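PDB 5HQH: Lmo2119 protein from Listeria monocytogenes serovar 1/2a, which is of unknown function but contains a YbbR-like domain, as in regulators of bacterial diadenylate cyclase, and may therefore influence cyclic di-AMP synthesis. Local coordinates for residues Phe56-Asp61 / Val72-Lys77; Ile13-Val18 / Pro33-Val38; Val38-Pro43 / Leu83-Asn88. One frame throughout, in Å; residues are numbered along the deposited sequence.

From the N terminus, strand 9-21 pairs with strand 35-42, which returns after the short strand 27-30; contact 2 (13-18 with 33-38) closes this first loop. Val38 ends contact 2 and opens contact 3, whose loop runs through helix 44-53 and strands 57-61 and 68-77 before residues 83-88, at the start of strand 84-98, close it. Contact 1 (56-61 with 72-77), a hairpin, lies wholly within that longer loop, whereas contacts 2 and 3 follow in series. All three belong to one mixed sheet, and their apolar sides meet: Val58 touches Val16 and Val38, Leu74 touches Val36 and Val87, and Val76 touches Val85 and Val87.

Contact 1. Residues Phe56-Asp61 / Val72-Lys77; sequences FTVYAD and VKLQVK
Thr57 with Lys77 and Tyr59 with Gln75 are antiparallel hydrogen-bonded pairs, each joined by two backbone N-H...O bonds, with Val58 and Val76 as the non-hydrogen-bonded pair between them; strands 57-61 and 75-77 run at 137° to each other, well short of strictly antiparallel. Tyr59 CG, between its backbone N and carbonyl carbon (chi1 64°), is set so that the ring lies beside Gln75 and Lys77. Gln75 CB lies over one ring face, 3.7 Å from the Tyr59 ring centroid, in a CH-pi contact, while the Gln75 amide is turned 39° from the ring plane. In one of its two conformers the Lys77 chain crosses the Tyr59 side chain at about a right angle, with Lys77 CG 3.5 Å from Tyr59 CE1. A water links the polar ends, lying 2.7 Å from Tyr59 OH and accepting from Gln75 NE2. Gln75 OE1 takes hydrogen bonds from two further waters; one also joins Asp61 N to Lys73 O, the other donates to Asp61 OD2. Asp61 OD1 turns instead to Lys63 N. On the buried side Ala60 CB meets Leu74 CD2 at 3.7 Å, and Val58 CG2 faces Val76 CG2 at 4.3 Å. Val58 packs further on Val16, and Leu74 on Val36. This pairing, polar on one side and apolar on the other, is that of a twisted beta hairpin in the mixed sheet of the YbbR-like domain.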
ATOM      1  N   PHE A  56      -6.022   5.448   7.526  1.00 12.34           N
ATOM      2  CA  PHE A  56      -6.071   5.000   6.120  1.00 12.25           C
ATOM      3  C   PHE A  56      -5.120   3.824   5.995  1.00 11.94           C
ATOM      4  O   PHE A  56      -4.258   3.602   6.856  1.00 12.12           O
ATOM      5  CB  PHE A  56      -5.691   6.104   5.166  1.00 11.95           C
ATOM      6  CG  PHE A  56      -4.365   6.763   5.479  1.00 12.00           C
ATOM      7  CD1 PHE A  56      -3.191   6.259   4.940  1.00 13.33           C
ATOM      8  CD2 PHE A  56      -4.275   7.881   6.319  1.00 12.46           C
ATOM      9  CE1 PHE A  56      -1.974   6.829   5.260  1.00 12.77           C
ATOM     10  CE2 PHE A  56      -3.066   8.442   6.635  1.00 12.82           C
ATOM     11  CZ  PHE A  56      -1.898   7.926   6.077  1.00 13.17           C
ATOM     12  N   THR A  57      -5.290   3.063   4.921  1.00 10.62           N
ATOM     13  CA  THR A  57      -4.539   1.824   4.703  1.00 10.35           C
ATOM     14  C   THR A  57      -3.945   1.801   3.329  1.00  9.14           C
ATOM     15  O   THR A  57      -4.682   1.877   2.360  1.00  8.92           O
ATOM     16  CB  THR A  57      -5.489   0.624   4.820  1.00 10.80           C
ATOM     17  OG1 THR A  57      -6.119   0.645   6.125  1.00 14.15           O
ATOM     18  CG2 THR A  57      -4.765  -0.676   4.587  1.00 11.89           C
ATOM     19  N   VAL A  58      -2.605   1.723   3.235  1.00  8.78           N
ATOM     20  CA  VAL A  58      -1.907   1.568   1.963  1.00  8.35           C
ATOM     21  C   VAL A  58      -1.713   0.073   1.754  1.00  7.77           C
ATOM     22  O   VAL A  58      -1.333  -0.629   2.686  1.00  8.85           O
ATOM     23  CB  VAL A  58      -0.531   2.252   1.969  1.00  8.70           C
ATOM     24  CG1 VAL A  58       0.158   2.069   0.624  1.00  9.22           C
ATOM     25  CG2 VAL A  58      -0.678   3.728   2.296  1.00  9.60           C
ATOM     26  N   TYR A  59      -2.034  -0.399   0.554  1.00  7.63           N
ATOM     27  CA  TYR A  59      -1.957  -1.820   0.285  1.00  7.90           C
ATOM     28  C   TYR A  59      -1.546  -2.168  -1.132  1.00  8.07           C
ATOM     29  O   TYR A  59      -1.788  -1.427  -2.083  1.00  8.47           O
ATOM     30  CB  TYR A  59      -3.288  -2.495   0.603  1.00  7.95           C
ATOM     31  CG  TYR A  59      -4.498  -2.076  -0.233  1.00  7.96           C
ATOM     32  CD1 TYR A  59      -5.177  -0.904   0.057  1.00  7.93           C
ATOM     33  CD2 TYR A  59      -5.020  -2.894  -1.241  1.00  8.81           C
ATOM     34  CE1 TYR A  59      -6.284  -0.525  -0.658  1.00  8.29           C
ATOM     35  CE2 TYR A  59      -6.154  -2.510  -1.953  1.00  8.54           C
ATOM     36  CZ  TYR A  59      -6.793  -1.336  -1.635  1.00  8.67           C
ATOM     37  OH  TYR A  59      -7.941  -0.988  -2.329  1.00  9.42           O
ATOM     38  N   ALA A  60      -0.949  -3.358  -1.235  1.00  9.20           N
ATOM     39  CA  ALA A  60      -0.652  -4.022  -2.501  1.00 10.10           C
ATOM     40  C   ALA A  60      -1.621  -5.204  -2.561  1.00 10.11           C
ATOM     41  O   ALA A  60      -1.544  -6.119  -1.743  1.00 10.53           O
ATOM     42  CB  ALA A  60       0.806  -4.504  -2.577  1.00 11.29           C
ATOM     43  N   ASP A  61      -2.505  -5.203  -3.562  1.00  9.60           N
ATOM     44  CA  ASP A  61      -3.453  -6.307  -3.731  1.00 10.55           C
ATOM     45  C   ASP A  61      -2.949  -7.267  -4.794  1.00 10.75           C
ATOM     46  O   ASP A  61      -2.960  -6.962  -5.994  1.00 12.25           O
ATOM     47  CB  ASP A  61      -4.829  -5.813  -4.105  1.00 11.37           C
ATOM     48  CG  ASP A  61      -5.872  -6.908  -4.018  1.00 13.15           C
ATOM     49  OD1 ASP A  61      -5.557  -8.071  -3.698  1.00 14.38           O
ATOM     50  OD2 ASP A  61      -7.058  -6.634  -4.247  1.00 14.21           O
ATOM     51  N   VAL A  72       3.321  -3.966  -9.114  1.00 12.98           N
ATOM     52  CA  VAL A  72       1.990  -3.674  -8.554  1.00 13.21           C
ATOM     53  C   VAL A  72       1.887  -2.230  -8.107  1.00 12.20           C
ATOM     54  O   VAL A  72       2.789  -1.707  -7.467  1.00 12.33           O
ATOM     55  CB  VAL A  72       1.629  -4.640  -7.390  1.00 13.79           C
ATOM     56  CG1 VAL A  72       2.601  -4.525  -6.217  1.00 14.98           C
ATOM     57  CG2 VAL A  72       0.198  -4.422  -6.908  1.00 14.80           C
ATOM     58  N   LYS A  73       0.784  -1.569  -8.477  1.00 11.83           N
ATOM     59  CA  LYS A  73       0.536  -0.204  -8.017  1.00 11.63           C
ATOM     60  C   LYS A  73      -0.102  -0.254  -6.617  1.00 11.05           C
ATOM     61  O   LYS A  73      -1.046  -0.989  -6.375  1.00 11.22           O
ATOM     62  CB  LYS A  73      -0.434   0.534  -8.957  1.00 13.35           C
ATOM     63  CG  LYS A  73      -0.683   1.985  -8.552  1.00 14.58           C
ATOM     64  CD  LYS A  73      -1.563   2.719  -9.537  1.00 17.31           C
ATOM     65  CE  LYS A  73      -2.001   4.059  -8.992  1.00 19.52           C
ATOM     66  NZ  LYS A  73      -0.897   4.987  -8.691  1.00 20.70           N
ATOM     67  N   LEU A  74       0.421   0.566  -5.716  1.00 10.22           N
ATOM     68  CA  LEU A  74      -0.099   0.668  -4.354  1.00 10.33           C
ATOM     69  C   LEU A  74      -1.381   1.469  -4.316  1.00 10.39           C
ATOM     70  O   LEU A  74      -1.545   2.460  -5.000  1.00 12.14           O
ATOM     71  CB  LEU A  74       0.973   1.280  -3.442  1.00 10.46           C
ATOM     72  CG  LEU A  74       2.278   0.464  -3.351  1.00 11.05           C
ATOM     73  CD1 LEU A  74       3.189   1.118  -2.351  1.00 11.55           C
ATOM     74  CD2 LEU A  74       2.020  -1.001  -2.996  1.00 10.99           C
ATOM     75  N   GLN A  75      -2.328   0.979  -3.516  1.00  9.19           N
ATOM     76  CA  GLN A  75      -3.661   1.580  -3.377  1.00  9.37           C
ATOM     77  C   GLN A  75      -3.848   2.113  -1.970  1.00  8.90           C
ATOM     78  O   GLN A  75      -3.108   1.737  -1.060  1.00  8.54           O
ATOM     79  CB  GLN A  75      -4.713   0.546  -3.711  1.00  9.58           C
ATOM     80  CG  GLN A  75      -4.686   0.072  -5.155  1.00  9.96           C
ATOM     81  CD  GLN A  75      -5.701  -1.001  -5.408  1.00 10.17           C
ATOM     82  OE1 GLN A  75      -5.379  -2.208  -5.474  1.00 11.87           O
ATOM     83  NE2 GLN A  75      -6.946  -0.608  -5.482  1.00  9.79           N
ATOM     84  N   VAL A  76      -4.891   2.923  -1.790  1.00  8.83           N
ATOM     85  CA  VAL A  76      -5.228   3.481  -0.482  1.00  9.10           C
ATOM     86  C   VAL A  76      -6.723   3.322  -0.251  1.00  8.99           C
ATOM     87  O   VAL A  76      -7.559   3.616  -1.130  1.00  9.16           O
ATOM     88  CB  VAL A  76      -4.837   4.950  -0.321  1.00 10.14           C
ATOM     89  CG1 VAL A  76      -5.080   5.410   1.119  1.00 10.46           C
ATOM     90  CG2 VAL A  76      -3.402   5.188  -0.755  1.00 10.53           C
ATOM     91  N   LYS A  77      -7.085   2.812   0.923  0.70  8.60           N
ATOM     92  CA  LYS A  77      -8.485   2.662   1.320  0.70  8.82           C
ATOM     93  C   LYS A  77      -8.645   3.158   2.750  0.70  8.95           C
ATOM     94  O   LYS A  77      -7.689   3.577   3.391  0.70  8.66           O
ATOM     95  CB  LYS A  77      -8.986   1.224   1.139  0.70  9.08           C
ATOM     96  CG  LYS A  77      -8.376   0.193   2.080  0.70  9.42           C
ATOM     97  CD  LYS A  77      -8.838  -1.215   1.718  0.70 10.03           C
ATOM     98  CE  LYS A  77      -8.483  -2.260   2.778  0.70 10.93           C
ATOM     99  NZ  LYS A  77      -9.354  -2.170   4.001  0.70 11.83           N
TER
HETATM  100  O   HOH W   1      -8.959  -2.299  -4.481  1.00  9.72           O
HETATM  101  O   HOH W   2      -2.572  -3.117  -5.608  0.70 10.30           O
HETATM  102  O   HOH W   3      -7.479  -4.334  -5.568  1.00 12.88           O

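Contact 2. Residues Ile13-Val18 / Pro33-Val38; sequences IENVPV and PETVTV
Val16 and Val38 both hold CG1 anti to the backbone N (chi1 174° and 177°), which leaves CG2 of each anti to the carbonyl carbon, and these two CG2 methyls meet at 3.8 Å. Between the two pairs that flank the middle of the contact, Ile13 with Val38 and Val16 with Val36, the antiparallel register slips by one residue: Asn15 and Val16 both face Val36, forming a G1 beta bulge. Asn15 has the left-handed backbone conformation of the first bulge residue, and strand 9-21 turns a corner there. Val16 N donates to Val36 O at 2.9 Å, and Val36 N returns a bond to Val16 O. Asn15 N instead donates to a water at 2.8 Å, which also bonds Thr37 OG1, so the water spans the outer side of the bulge. Beyond it, Val18 and Val36 cross at about a right angle, with Val18 CG2 3.6 Å from Val36 CG1. Val58 of strand 57-61 packs on Val18, Val36 and Val38, placing these valines on the interior side of the mixed sheet. Thr35 lies on the other side, its CB 3.4 Å from Val16 O. Towards 33-34, Val18 N donates to Glu34 O, a longer bond at 3.2 Å, from above the carbonyl plane, and one water donates to both Val18 O, at 3.1 Å, and Glu34 O, at 2.7 Å.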
ATOM      1  N   ILE A  13       3.479  12.244   4.970  1.00 13.16           N
ATOM      2  CA  ILE A  13       3.586  11.345   6.113  1.00 13.21           C
ATOM      3  C   ILE A  13       4.575  10.238   5.753  1.00 12.82           C
ATOM      4  O   ILE A  13       4.354   9.494   4.790  1.00 12.25           O
ATOM      5  CB  ILE A  13       2.192  10.769   6.460  1.00 13.42           C
ATOM      6  CG1 ILE A  13       1.211  11.928   6.747  1.00 14.57           C
ATOM      7  CG2 ILE A  13       2.267   9.816   7.647  1.00 13.65           C
ATOM      8  CD1 ILE A  13      -0.183  11.484   7.002  1.00 15.58           C
ATOM      9  N   GLU A  14       5.622  10.141   6.551  1.00 13.62           N
ATOM     10  CA  GLU A  14       6.671   9.163   6.315  1.00 14.46           C
ATOM     11  C   GLU A  14       6.401   7.859   7.086  1.00 12.69           C
ATOM     12  O   GLU A  14       5.650   7.812   8.058  1.00 12.47           O
ATOM     13  CB  GLU A  14       8.018   9.738   6.735  1.00 17.33           C
ATOM     14  CG  GLU A  14       8.428  10.916   5.872  1.00 20.74           C
ATOM     15  CD  GLU A  14       9.694  11.582   6.348  1.00 25.08           C
ATOM     16  OE1 GLU A  14      10.702  10.892   6.569  1.00 28.80           O
ATOM     17  OE2 GLU A  14       9.685  12.816   6.478  1.00 30.34           O
ATOM     18  N   ASN A  15       7.011   6.792   6.594  1.00 12.57           N
ATOM     19  CA  ASN A  15       7.026   5.509   7.280  1.00 12.56           C
ATOM     20  C   ASN A  15       5.662   4.888   7.484  1.00 10.62           C
ATOM     21  O   ASN A  15       5.375   4.339   8.532  1.00 10.58           O
ATOM     22  CB  ASN A  15       7.818   5.634   8.578  1.00 15.11           C
ATOM     23  CG  ASN A  15       9.221   6.157   8.347  1.00 17.89           C
ATOM     24  OD1 ASN A  15       9.935   5.662   7.473  1.00 20.71           O
ATOM     25  ND2 ASN A  15       9.612   7.146   9.103  1.00 20.94           N
ATOM     26  N   VAL A  16       4.821   5.012   6.469  1.00  9.57           N
ATOM     27  CA  VAL A  16       3.481   4.444   6.513  1.00  9.11           C
ATOM     28  C   VAL A  16       3.575   2.961   6.086  1.00  8.83           C
ATOM     29  O   VAL A  16       4.137   2.655   5.037  1.00  9.18           O
ATOM     30  CB  VAL A  16       2.561   5.177   5.548  1.00  9.28           C
ATOM     31  CG1 VAL A  16       1.237   4.498   5.483  1.00  9.80           C
ATOM     32  CG2 VAL A  16       2.401   6.612   5.958  1.00  9.80           C
ATOM     33  N   PRO A  17       3.029   2.042   6.888  1.00  8.73           N
ATOM     34  CA  PRO A  17       3.125   0.629   6.514  1.00  9.18           C
ATOM     35  C   PRO A  17       2.313   0.281   5.278  1.00  9.33           C
ATOM     36  O   PRO A  17       1.297   0.937   4.967  1.00  9.77           O
ATOM     37  CB  PRO A  17       2.587  -0.087   7.746  1.00  9.82           C
ATOM     38  CG  PRO A  17       1.724   0.880   8.421  1.00 10.24           C
ATOM     39  CD  PRO A  17       2.313   2.230   8.164  1.00  9.45           C
ATOM     40  N   VAL A  18       2.750  -0.761   4.585  1.00  9.89           N
ATOM     41  CA  VAL A  18       2.041  -1.290   3.428  1.00 10.56           C
ATOM     42  C   VAL A  18       1.555  -2.706   3.719  1.00 11.44           C
ATOM     43  O   VAL A  18       2.366  -3.585   4.035  1.00 11.75           O
ATOM     44  CB  VAL A  18       2.948  -1.356   2.189  1.00 11.13           C
ATOM     45  CG1 VAL A  18       2.168  -1.925   1.003  1.00 12.35           C
ATOM     46  CG2 VAL A  18       3.534   0.003   1.847  1.00 11.08           C
ATOM     47  N   PRO A  33       8.118  -2.868  -0.247  0.70 13.52           N
ATOM     48  CA  PRO A  33       8.679  -2.179   0.910  0.70 12.48           C
ATOM     49  C   PRO A  33       7.732  -2.274   2.108  0.70 11.75           C
ATOM     50  O   PRO A  33       6.531  -2.288   1.940  0.70 12.05           O
ATOM     51  CB  PRO A  33       8.797  -0.720   0.443  0.70 12.98           C
ATOM     52  CG  PRO A  33       7.816  -0.604  -0.649  0.70 13.51           C
ATOM     53  CD  PRO A  33       7.887  -1.940  -1.362  0.70 13.74           C
ATOM     54  N   GLU A  34       8.299  -2.362   3.306  1.00 11.19           N
ATOM     55  CA  GLU A  34       7.524  -2.386   4.556  1.00 11.11           C
ATOM     56  C   GLU A  34       6.873  -1.033   4.823  1.00 10.54           C
ATOM     57  O   GLU A  34       5.816  -1.015   5.413  1.00 12.29           O
ATOM     58  CB  GLU A  34       8.369  -2.803   5.739  1.00 11.55           C
ATOM     59  CG  GLU A  34       8.701  -4.286   5.685  1.00 12.13           C
ATOM     60  CD  GLU A  34       9.816  -4.751   6.573  1.00 12.97           C
ATOM     61  OE1 GLU A  34      10.222  -4.039   7.519  1.00 13.82           O
ATOM     62  OE2 GLU A  34      10.266  -5.886   6.293  1.00 13.08           O
ATOM     63  N   THR A  35       7.488   0.046   4.346  1.00 10.42           N
ATOM     64  CA  THR A  35       6.887   1.385   4.538  1.00 10.78           C
ATOM     65  C   THR A  35       7.074   2.254   3.316  1.00 10.61           C
ATOM     66  O   THR A  35       8.013   2.050   2.511  1.00 11.11           O
ATOM     67  CB  THR A  35       7.433   2.158   5.753  1.00 12.17           C
ATOM     68  OG1 THR A  35       8.780   2.607   5.487  1.00 14.91           O
ATOM     69  CG2 THR A  35       7.346   1.359   7.011  1.00 12.21           C
ATOM     70  N   VAL A  36       6.212   3.271   3.197  1.00 10.09           N
ATOM     71  CA  VAL A  36       6.224   4.229   2.114  1.00 10.42           C
ATOM     72  C   VAL A  36       5.901   5.616   2.638  1.00 10.11           C
ATOM     73  O   VAL A  36       5.543   5.812   3.823  1.00 10.14           O
ATOM     74  CB  VAL A  36       5.235   3.824   0.993  1.00 10.69           C
ATOM     75  CG1 VAL A  36       5.636   2.502   0.412  1.00 11.44           C
ATOM     76  CG2 VAL A  36       3.804   3.759   1.524  1.00 10.99           C
ATOM     77  N   THR A  37       5.988   6.590   1.753  1.00 10.47           N
ATOM     78  CA  THR A  37       5.618   7.961   2.086  1.00 11.34           C
ATOM     79  C   THR A  37       4.285   8.307   1.438  1.00 11.41           C
ATOM     80  O   THR A  37       4.106   8.118   0.238  1.00 11.44           O
ATOM     81  CB  THR A  37       6.690   8.954   1.587  1.00 12.57           C
ATOM     82  OG1 THR A  37       7.950   8.603   2.159  1.00 15.03           O
ATOM     83  CG2 THR A  37       6.361  10.379   1.929  1.00 13.50           C
ATOM     84  N   VAL A  38       3.352   8.856   2.218  1.00 11.17           N
ATOM     85  CA  VAL A  38       2.032   9.199   1.697  1.00 11.58           C
ATOM     86  C   VAL A  38       1.802  10.679   1.777  1.00 12.20           C
ATOM     87  O   VAL A  38       2.096  11.291   2.808  1.00 13.21           O
ATOM     88  CB  VAL A  38       0.908   8.484   2.505  1.00 12.08           C
ATOM     89  CG1 VAL A  38      -0.473   8.880   2.015  1.00 13.14           C
ATOM     90  CG2 VAL A  38       1.063   6.979   2.378  1.00 11.84           C
TER
HETATM   91  O   HOH W   4       8.722   7.234   4.396  1.00 16.93           O
HETATM   92  O   HOH W   5       4.372  -3.090   6.294  1.00 19.03           O
HETATM   93  O   HOH W   6       4.884  -4.480   2.971  1.00 20.66           O

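Contact 3. Residues Val38-Pro43 / Leu83-Asn88; sequences VTLSGP and LKVKVN
The flat groups that meet between Thr39 or Ser41 and Lys86 or Lys84 are peptide groups, each donor nitrogen lying in the carbonyl plane of its partner: Thr39 N in that of Lys86, and Lys86 N in that of Thr39. The same holds for the Ser41-Lys84 pair, where Lys84 N donates to Ser41 O at 2.8 Å, nearly straight at 171°. On one face of the two strands stand Thr39, Ser41, Lys84 and Lys86; on the other, Val38, Leu40, Val85 and Val87. Thr39 and Lys86 run alongside each other, with Thr39 CB 3.9 Å from Lys86 CG. Ser41 OG stands between its backbone N and carbonyl carbon (chi1 69°), which brings it to 3.4 Å from Lys84 CB. A water donates to Lys84 O at 3.0 Å and makes a weak bond with Ser41 OG. This is a regular antiparallel pairing inside the YbbR-like sheet: strand 35-42 is held between strand 9-21 on one side and strand 84-98 on the other. On the apolar face Leu40 CD2 lies against Val85 CG2 at 3.5 Å, while Val85 CG1 reaches Val38 CG1 at 3.7 Å. Val76 of strand 68-77 touches Val85, and Phe56 touches Leu40. Near the strand end Leu83 CD2 approaches Gly42 CA at 4.0 Å. At the Gly42 backbone angles (phi 156°) a CB would be pressed against Ser41 O, and Pro43 follows at the N-cap position of helix 44-53, whose Ile46, Val47 and Ala50 receive the Leu83 side chain.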
ATOM      1  N   VAL A  38       3.352   8.856   2.218  1.00 11.17           N
ATOM      2  CA  VAL A  38       2.032   9.199   1.697  1.00 11.58           C
ATOM      3  C   VAL A  38       1.802  10.679   1.777  1.00 12.20           C
ATOM      4  O   VAL A  38       2.096  11.291   2.808  1.00 13.21           O
ATOM      5  CB  VAL A  38       0.908   8.484   2.505  1.00 12.08           C
ATOM      6  CG1 VAL A  38      -0.473   8.880   2.015  1.00 13.14           C
ATOM      7  CG2 VAL A  38       1.063   6.979   2.378  1.00 11.84           C
ATOM      8  N   THR A  39       1.337  11.281   0.683  1.00 12.29           N
ATOM      9  CA  THR A  39       1.004  12.694   0.671  1.00 13.15           C
ATOM     10  C   THR A  39      -0.515  12.841   0.596  1.00 13.51           C
ATOM     11  O   THR A  39      -1.163  12.225  -0.247  1.00 14.00           O
ATOM     12  CB  THR A  39       1.630  13.417  -0.537  1.00 14.01           C
ATOM     13  OG1 THR A  39       3.037  13.241  -0.504  1.00 15.03           O
ATOM     14  CG2 THR A  39       1.306  14.899  -0.510  1.00 15.13           C
ATOM     15  N   LEU A  40      -1.058  13.636   1.512  1.00 14.62           N
ATOM     16  CA  LEU A  40      -2.502  13.899   1.634  1.00 15.37           C
ATOM     17  C   LEU A  40      -2.762  15.368   1.439  1.00 15.90           C
ATOM     18  O   LEU A  40      -2.034  16.164   2.012  1.00 15.78           O
ATOM     19  CB  LEU A  40      -2.980  13.577   3.049  1.00 17.25           C
ATOM     20  CG  LEU A  40      -2.767  12.163   3.557  1.00 18.00           C
ATOM     21  CD1 LEU A  40      -3.275  12.053   4.987  1.00 19.95           C
ATOM     22  CD2 LEU A  40      -3.461  11.176   2.653  1.00 19.03           C
ATOM     23  N   SER A  41      -3.807  15.719   0.688  1.00 15.27           N
ATOM     24  CA  SER A  41      -4.206  17.126   0.568  1.00 16.25           C
ATOM     25  C   SER A  41      -5.725  17.226   0.567  1.00 15.61           C
ATOM     26  O   SER A  41      -6.423  16.333   0.075  1.00 15.56           O
ATOM     27  CB  SER A  41      -3.598  17.768  -0.660  1.00 18.66           C
ATOM     28  OG  SER A  41      -4.152  17.246  -1.821  1.00 22.31           O
ATOM     29  N   GLY A  42      -6.241  18.307   1.133  1.00 14.99           N
ATOM     30  CA  GLY A  42      -7.694  18.496   1.203  1.00 15.52           C
ATOM     31  C   GLY A  42      -8.050  19.419   2.334  1.00 15.95           C
ATOM     32  O   GLY A  42      -7.179  20.131   2.820  1.00 16.63           O
ATOM     33  N   PRO A  43      -9.309  19.352   2.803  1.00 17.59           N
ATOM     34  CA  PRO A  43      -9.754  20.233   3.885  1.00 18.67           C
ATOM     35  C   PRO A  43      -8.940  20.007   5.140  1.00 17.91           C
ATOM     36  O   PRO A  43      -8.677  18.850   5.529  1.00 16.40           O
ATOM     37  CB  PRO A  43     -11.213  19.824   4.091  1.00 19.23           C
ATOM     38  CG  PRO A  43     -11.645  19.354   2.747  1.00 19.73           C
ATOM     39  CD  PRO A  43     -10.442  18.632   2.197  1.00 18.33           C
ATOM     40  N   LEU A  83     -10.146  13.755   0.421  1.00 13.59           N
ATOM     41  CA  LEU A  83      -8.678  13.867   0.278  1.00 14.06           C
ATOM     42  C   LEU A  83      -8.122  13.414  -1.061  1.00 14.66           C
ATOM     43  O   LEU A  83      -8.664  12.503  -1.706  1.00 15.28           O
ATOM     44  CB  LEU A  83      -7.974  13.039   1.354  1.00 13.78           C
ATOM     45  CG  LEU A  83      -8.263  13.462   2.783  1.00 14.45           C
ATOM     46  CD1 LEU A  83      -7.478  12.610   3.762  1.00 14.70           C
ATOM     47  CD2 LEU A  83      -7.951  14.944   3.021  1.00 15.74           C
ATOM     48  N   LYS A  84      -7.070  14.096  -1.506  1.00 15.46           N
ATOM     49  CA  LYS A  84      -6.279  13.655  -2.675  1.00 16.46           C
ATOM     50  C   LYS A  84      -5.099  12.937  -2.025  1.00 14.92           C
ATOM     51  O   LYS A  84      -4.511  13.451  -1.075  1.00 14.99           O
ATOM     52  CB  LYS A  84      -5.777  14.814  -3.524  1.00 19.30           C
ATOM     53  CG  LYS A  84      -6.837  15.558  -4.333  1.00 22.42           C
ATOM     54  CD  LYS A  84      -6.214  16.664  -5.197  1.00 25.22           C
ATOM     55  CE  LYS A  84      -7.263  17.614  -5.764  1.00 28.04           C
ATOM     56  NZ  LYS A  84      -6.665  18.629  -6.681  1.00 30.46           N
ATOM     57  N   VAL A  85      -4.769  11.752  -2.517  1.00 14.49           N
ATOM     58  CA  VAL A  85      -3.715  10.951  -1.915  1.00 14.24           C
ATOM     59  C   VAL A  85      -2.761  10.401  -2.956  1.00 13.83           C
ATOM     60  O   VAL A  85      -3.196   9.963  -4.028  1.00 15.08           O
ATOM     61  CB  VAL A  85      -4.317   9.741  -1.128  1.00 15.30           C
ATOM     62  CG1 VAL A  85      -3.240   8.986  -0.395  1.00 16.31           C
ATOM     63  CG2 VAL A  85      -5.399  10.208  -0.155  1.00 16.58           C
ATOM     64  N   LYS A  86      -1.466  10.431  -2.649  1.00 12.97           N
ATOM     65  CA  LYS A  86      -0.484   9.758  -3.533  1.00 13.27           C
ATOM     66  C   LYS A  86       0.539   9.073  -2.652  1.00 12.34           C
ATOM     67  O   LYS A  86       0.784   9.470  -1.508  1.00 12.70           O
ATOM     68  CB  LYS A  86       0.195  10.630  -4.585  1.00 14.90           C
ATOM     69  CG  LYS A  86       0.894  11.823  -4.006  1.00 15.52           C
ATOM     70  CD  LYS A  86       1.669  12.573  -5.079  1.00 16.92           C
ATOM     71  CE  LYS A  86       2.150  13.891  -4.511  1.00 17.66           C
ATOM     72  NZ  LYS A  86       3.158  14.556  -5.391  1.00 19.01           N
ATOM     73  N   VAL A  87       1.128   8.028  -3.195  1.00 11.59           N
ATOM     74  CA  VAL A  87       2.022   7.178  -2.457  1.00 11.16           C
ATOM     75  C   VAL A  87       3.357   7.157  -3.191  1.00 11.40           C
ATOM     76  O   VAL A  87       3.390   7.084  -4.446  1.00 12.00           O
ATOM     77  CB  VAL A  87       1.447   5.754  -2.404  1.00 10.57           C
ATOM     78  CG1 VAL A  87       2.332   4.831  -1.604  1.00 10.23           C
ATOM     79  CG2 VAL A  87       0.026   5.747  -1.843  1.00 10.41           C
ATOM     80  N   ASN A  88       4.447   7.206  -2.434  1.00 11.60           N
ATOM     81  CA  ASN A  88       5.804   7.170  -2.999  1.00 12.62           C
ATOM     82  C   ASN A  88       6.597   6.063  -2.311  1.00 12.36           C
ATOM     83  O   ASN A  88       6.833   6.168  -1.088  1.00 12.24           O
ATOM     84  CB  ASN A  88       6.494   8.509  -2.753  1.00 13.77           C
ATOM     85  CG  ASN A  88       7.935   8.526  -3.217  1.00 15.13           C
ATOM     86  OD1 ASN A  88       8.324   7.707  -4.024  1.00 17.24           O
ATOM     87  ND2 ASN A  88       8.724   9.410  -2.651  1.00 16.14           N
TER
HETATM   88  O   HOH W   7      -2.025  14.680  -2.173  1.00 36.18           O